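PDB 3CXB: secreted effector protein SifA from Salmonella typhimurium, which is required for endosomal tubulation and the formation of Salmonella-induced filaments in infected host cells, and interacts with host PLEKHM2 (SKIP). Local coordinates for residues K35-S40 / A78-R83. Numbering follows the deposited sequence.
Sequences KDFFFS and ASQRDR
Phe37 meets Gln80 and Arg83 through matching first torsions: chi1 of Phe37 (-77°) turns CG opposite its carbonyl carbon, and Gln80 (-46°) and Arg83 (-70°) take the same kind of rotamer. This carries the phenyl ring out of the 3-10 turn at 35-37 and up against the CB and CG atoms of the other two. Gln80 CB lies 3.5 Å from Phe37 CD2, and Gln80 CG sits over a face of the ring. The two side chains run nearly perpendicular. Arg83 adds a second hydrophobic touch through its methylenes. Arg83 CG approaches obliquely, 3.5 Å from Phe37 CE2, while CB lies at the ring edge, in the plane. The Arg83 chain then bends at chi2 and chi3, and its guanidinium turns to Asp82. NE and NH1 grip the single oxygen Asp82 OD1 side-on, and Arg83 NE lies 2.6 Å from Asp82 OD1. The acceptor lies close to the guanidinium plane, but neither N-H points straight at it. NH2 bonds to the carbonyl of Asp102, so the guanidinium has partners in both Asp82 and Asp102. The touching atoms are all carbon, and the contact is small, with 151 Å² buried. Phe37 also has a backbone hydrogen bond to Cys77, and Phe38 packs on Leu72 and Leu75 of helix 62-75. The pair thus joins the loop between helices 25-34 and 42-54 to the short, weakly bonded helix 78-81 and the residues after it, just ahead of edge strand 84-87.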
ATOM      1  N   LYS A  35      26.207  -3.089   5.630  1.00 54.86           N
ATOM      2  CA  LYS A  35      26.809  -3.902   4.584  1.00 59.23           C
ATOM      3  C   LYS A  35      26.695  -5.411   4.735  1.00 64.04           C
ATOM      4  O   LYS A  35      26.279  -6.099   3.805  1.00 62.08           O
ATOM      5  CB  LYS A  35      28.280  -3.534   4.491  1.00 58.67           C
ATOM      6  CG  LYS A  35      29.070  -4.274   3.452  1.00 58.32           C
ATOM      7  CD  LYS A  35      30.543  -3.912   3.562  1.00 54.90           C
ATOM      8  CE  LYS A  35      31.097  -4.313   4.915  1.00 53.47           C
ATOM      9  NZ  LYS A  35      32.567  -4.149   4.958  1.00 53.85           N
ATOM     10  N   ASP A  36      27.084  -5.922   5.896  1.00 69.64           N
ATOM     11  CA  ASP A  36      27.070  -7.359   6.131  1.00 74.43           C
ATOM     12  C   ASP A  36      25.700  -7.903   6.455  1.00 74.29           C
ATOM     13  O   ASP A  36      25.544  -9.094   6.690  1.00 73.85           O
ATOM     14  CB  ASP A  36      28.045  -7.727   7.253  1.00 79.61           C
ATOM     15  CG  ASP A  36      29.467  -7.268   6.964  1.00 85.63           C
ATOM     16  OD1 ASP A  36      30.030  -7.645   5.911  1.00 87.50           O
ATOM     17  OD2 ASP A  36      30.019  -6.524   7.805  1.00 91.31           O
ATOM     18  N   PHE A  37      24.701  -7.035   6.462  1.00 75.80           N
ATOM     19  CA  PHE A  37      23.347  -7.473   6.752  1.00 77.43           C
ATOM     20  C   PHE A  37      22.727  -8.226   5.578  1.00 77.27           C
ATOM     21  O   PHE A  37      21.652  -8.810   5.711  1.00 77.62           O
ATOM     22  CB  PHE A  37      22.471  -6.267   7.092  1.00 79.24           C
ATOM     23  CG  PHE A  37      22.680  -5.735   8.476  1.00 82.87           C
ATOM     24  CD1 PHE A  37      23.944  -5.335   8.902  1.00 84.84           C
ATOM     25  CD2 PHE A  37      21.608  -5.622   9.356  1.00 84.75           C
ATOM     26  CE1 PHE A  37      24.142  -4.830  10.191  1.00 85.72           C
ATOM     27  CE2 PHE A  37      21.792  -5.118  10.646  1.00 86.10           C
ATOM     28  CZ  PHE A  37      23.066  -4.721  11.063  1.00 86.58           C
ATOM     29  N   PHE A  38      23.406  -8.219   4.435  1.00 78.92           N
ATOM     30  CA  PHE A  38      22.886  -8.876   3.240  1.00 82.46           C
ATOM     31  C   PHE A  38      23.884  -9.799   2.558  1.00 90.19           C
ATOM     32  O   PHE A  38      25.086  -9.532   2.552  1.00 90.42           O
ATOM     33  CB  PHE A  38      22.433  -7.825   2.241  1.00 72.24           C
ATOM     34  CG  PHE A  38      21.728  -6.673   2.869  1.00 61.43           C
ATOM     35  CD1 PHE A  38      22.434  -5.554   3.268  1.00 56.12           C
ATOM     36  CD2 PHE A  38      20.347  -6.686   3.025  1.00 56.53           C
ATOM     37  CE1 PHE A  38      21.776  -4.458   3.817  1.00 53.41           C
ATOM     38  CE2 PHE A  38      19.681  -5.600   3.573  1.00 52.17           C
ATOM     39  CZ  PHE A  38      20.394  -4.482   3.964  1.00 51.92           C
ATOM     40  N   PHE A  39      23.365 -10.873   1.965  1.00 98.21           N
ATOM     41  CA  PHE A  39      24.189 -11.864   1.279  1.00107.03           C
ATOM     42  C   PHE A  39      24.892 -11.323   0.031  1.00103.76           C
ATOM     43  O   PHE A  39      25.212 -10.136  -0.048  1.00101.29           O
ATOM     44  CB  PHE A  39      23.344 -13.083   0.908  1.00121.21           C
ATOM     45  CG  PHE A  39      22.183 -12.766   0.015  1.00138.41           C
ATOM     46  CD1 PHE A  39      21.148 -11.952   0.465  1.00146.58           C
ATOM     47  CD2 PHE A  39      22.111 -13.293  -1.275  1.00146.61           C
ATOM     48  CE1 PHE A  39      20.055 -11.667  -0.350  1.00154.00           C
ATOM     49  CE2 PHE A  39      21.019 -13.014  -2.101  1.00153.83           C
ATOM     50  CZ  PHE A  39      19.989 -12.199  -1.637  1.00155.73           C
ATOM     51  N   SER A  40      25.127 -12.204  -0.940  1.00100.20           N
ATOM     52  CA  SER A  40      25.817 -11.853  -2.177  1.00 92.83           C
ATOM     53  C   SER A  40      25.164 -10.749  -3.013  1.00 85.88           C
ATOM     54  O   SER A  40      25.361  -9.562  -2.762  1.00 85.92           O
ATOM     55  CB  SER A  40      25.995 -13.108  -3.040  1.00 94.35           C
ATOM     56  OG  SER A  40      26.658 -12.799  -4.253  1.00101.72           O
ATOM     57  N   ALA A  78      18.113 -13.757   7.743  1.00 56.62           N
ATOM     58  CA  ALA A  78      17.254 -13.915   8.921  1.00 59.39           C
ATOM     59  C   ALA A  78      17.961 -13.536  10.222  1.00 59.66           C
ATOM     60  O   ALA A  78      17.340 -13.039  11.154  1.00 59.45           O
ATOM     61  CB  ALA A  78      16.747 -15.351   9.004  1.00 58.45           C
ATOM     62  N   SER A  79      19.261 -13.780  10.279  1.00 62.61           N
ATOM     63  CA  SER A  79      20.041 -13.453  11.466  1.00 64.61           C
ATOM     64  C   SER A  79      19.838 -11.986  11.829  1.00 64.50           C
ATOM     65  O   SER A  79      19.584 -11.654  12.983  1.00 66.75           O
ATOM     66  CB  SER A  79      21.537 -13.694  11.217  1.00 67.12           C
ATOM     67  OG  SER A  79      21.789 -14.982  10.682  1.00 69.60           O
ATOM     68  N   GLN A  80      19.934 -11.115  10.828  1.00 64.23           N
ATOM     69  CA  GLN A  80      19.794  -9.679  11.051  1.00 62.81           C
ATOM     70  C   GLN A  80      18.387  -9.088  10.898  1.00 60.52           C
ATOM     71  O   GLN A  80      18.206  -7.892  11.093  1.00 59.73           O
ATOM     72  CB  GLN A  80      20.750  -8.926  10.126  1.00 66.22           C
ATOM     73  CG  GLN A  80      22.144  -9.508  10.091  1.00 66.59           C
ATOM     74  CD  GLN A  80      22.604  -9.980  11.452  1.00 68.07           C
ATOM     75  OE1 GLN A  80      22.529  -9.245  12.429  1.00 66.48           O
ATOM     76  NE2 GLN A  80      23.084 -11.217  11.521  1.00 71.25           N
ATOM     77  N   ARG A  81      17.391  -9.898  10.559  1.00 57.98           N
ATOM     78  CA  ARG A  81      16.052  -9.354  10.391  1.00 56.54           C
ATOM     79  C   ARG A  81      15.413  -8.793  11.658  1.00 57.71           C
ATOM     80  O   ARG A  81      14.528  -7.935  11.582  1.00 56.95           O
ATOM     81  CB  ARG A  81      15.129 -10.383   9.734  1.00 53.68           C
ATOM     82  CG  ARG A  81      15.451 -10.580   8.265  1.00 52.75           C
ATOM     83  CD  ARG A  81      14.490 -11.526   7.546  1.00 51.53           C
ATOM     84  NE  ARG A  81      14.962 -11.823   6.189  1.00 50.53           N
ATOM     85  CZ  ARG A  81      14.342 -12.617   5.320  1.00 51.62           C
ATOM     86  NH1 ARG A  81      13.207 -13.221   5.646  1.00 55.01           N
ATOM     87  NH2 ARG A  81      14.860 -12.807   4.115  1.00 52.76           N
ATOM     88  N   ASP A  82      15.832  -9.258  12.830  1.00 58.62           N
ATOM     89  CA  ASP A  82      15.243  -8.691  14.037  1.00 57.79           C
ATOM     90  C   ASP A  82      15.812  -7.292  14.226  1.00 54.99           C
ATOM     91  O   ASP A  82      15.430  -6.576  15.144  1.00 53.41           O
ATOM     92  CB  ASP A  82      15.492  -9.567  15.282  1.00 59.10           C
ATOM     93  CG  ASP A  82      16.957  -9.848  15.528  1.00 59.63           C
ATOM     94  OD1 ASP A  82      17.773  -8.928  15.346  1.00 58.12           O
ATOM     95  OD2 ASP A  82      17.284 -10.993  15.922  1.00 64.62           O
ATOM     96  N   ARG A  83      16.724  -6.904  13.340  1.00 54.02           N
ATOM     97  CA  ARG A  83      17.314  -5.574  13.404  1.00 55.13           C
ATOM     98  C   ARG A  83      16.382  -4.536  12.780  1.00 53.25           C
ATOM     99  O   ARG A  83      16.625  -3.342  12.907  1.00 55.52           O
ATOM    100  CB  ARG A  83      18.654  -5.514  12.661  1.00 56.91           C
ATOM    101  CG  ARG A  83      19.814  -6.266  13.293  1.00 60.93           C
ATOM    102  CD  ARG A  83      19.985  -5.915  14.752  1.00 65.14           C
ATOM    103  NE  ARG A  83      19.167  -6.784  15.592  1.00 70.89           N
ATOM    104  CZ  ARG A  83      18.852  -6.532  16.857  1.00 73.50           C
ATOM    105  NH1 ARG A  83      18.106  -7.396  17.538  1.00 75.48           N
ATOM    106  NH2 ARG A  83      19.264  -5.412  17.438  1.00 75.95           N
TER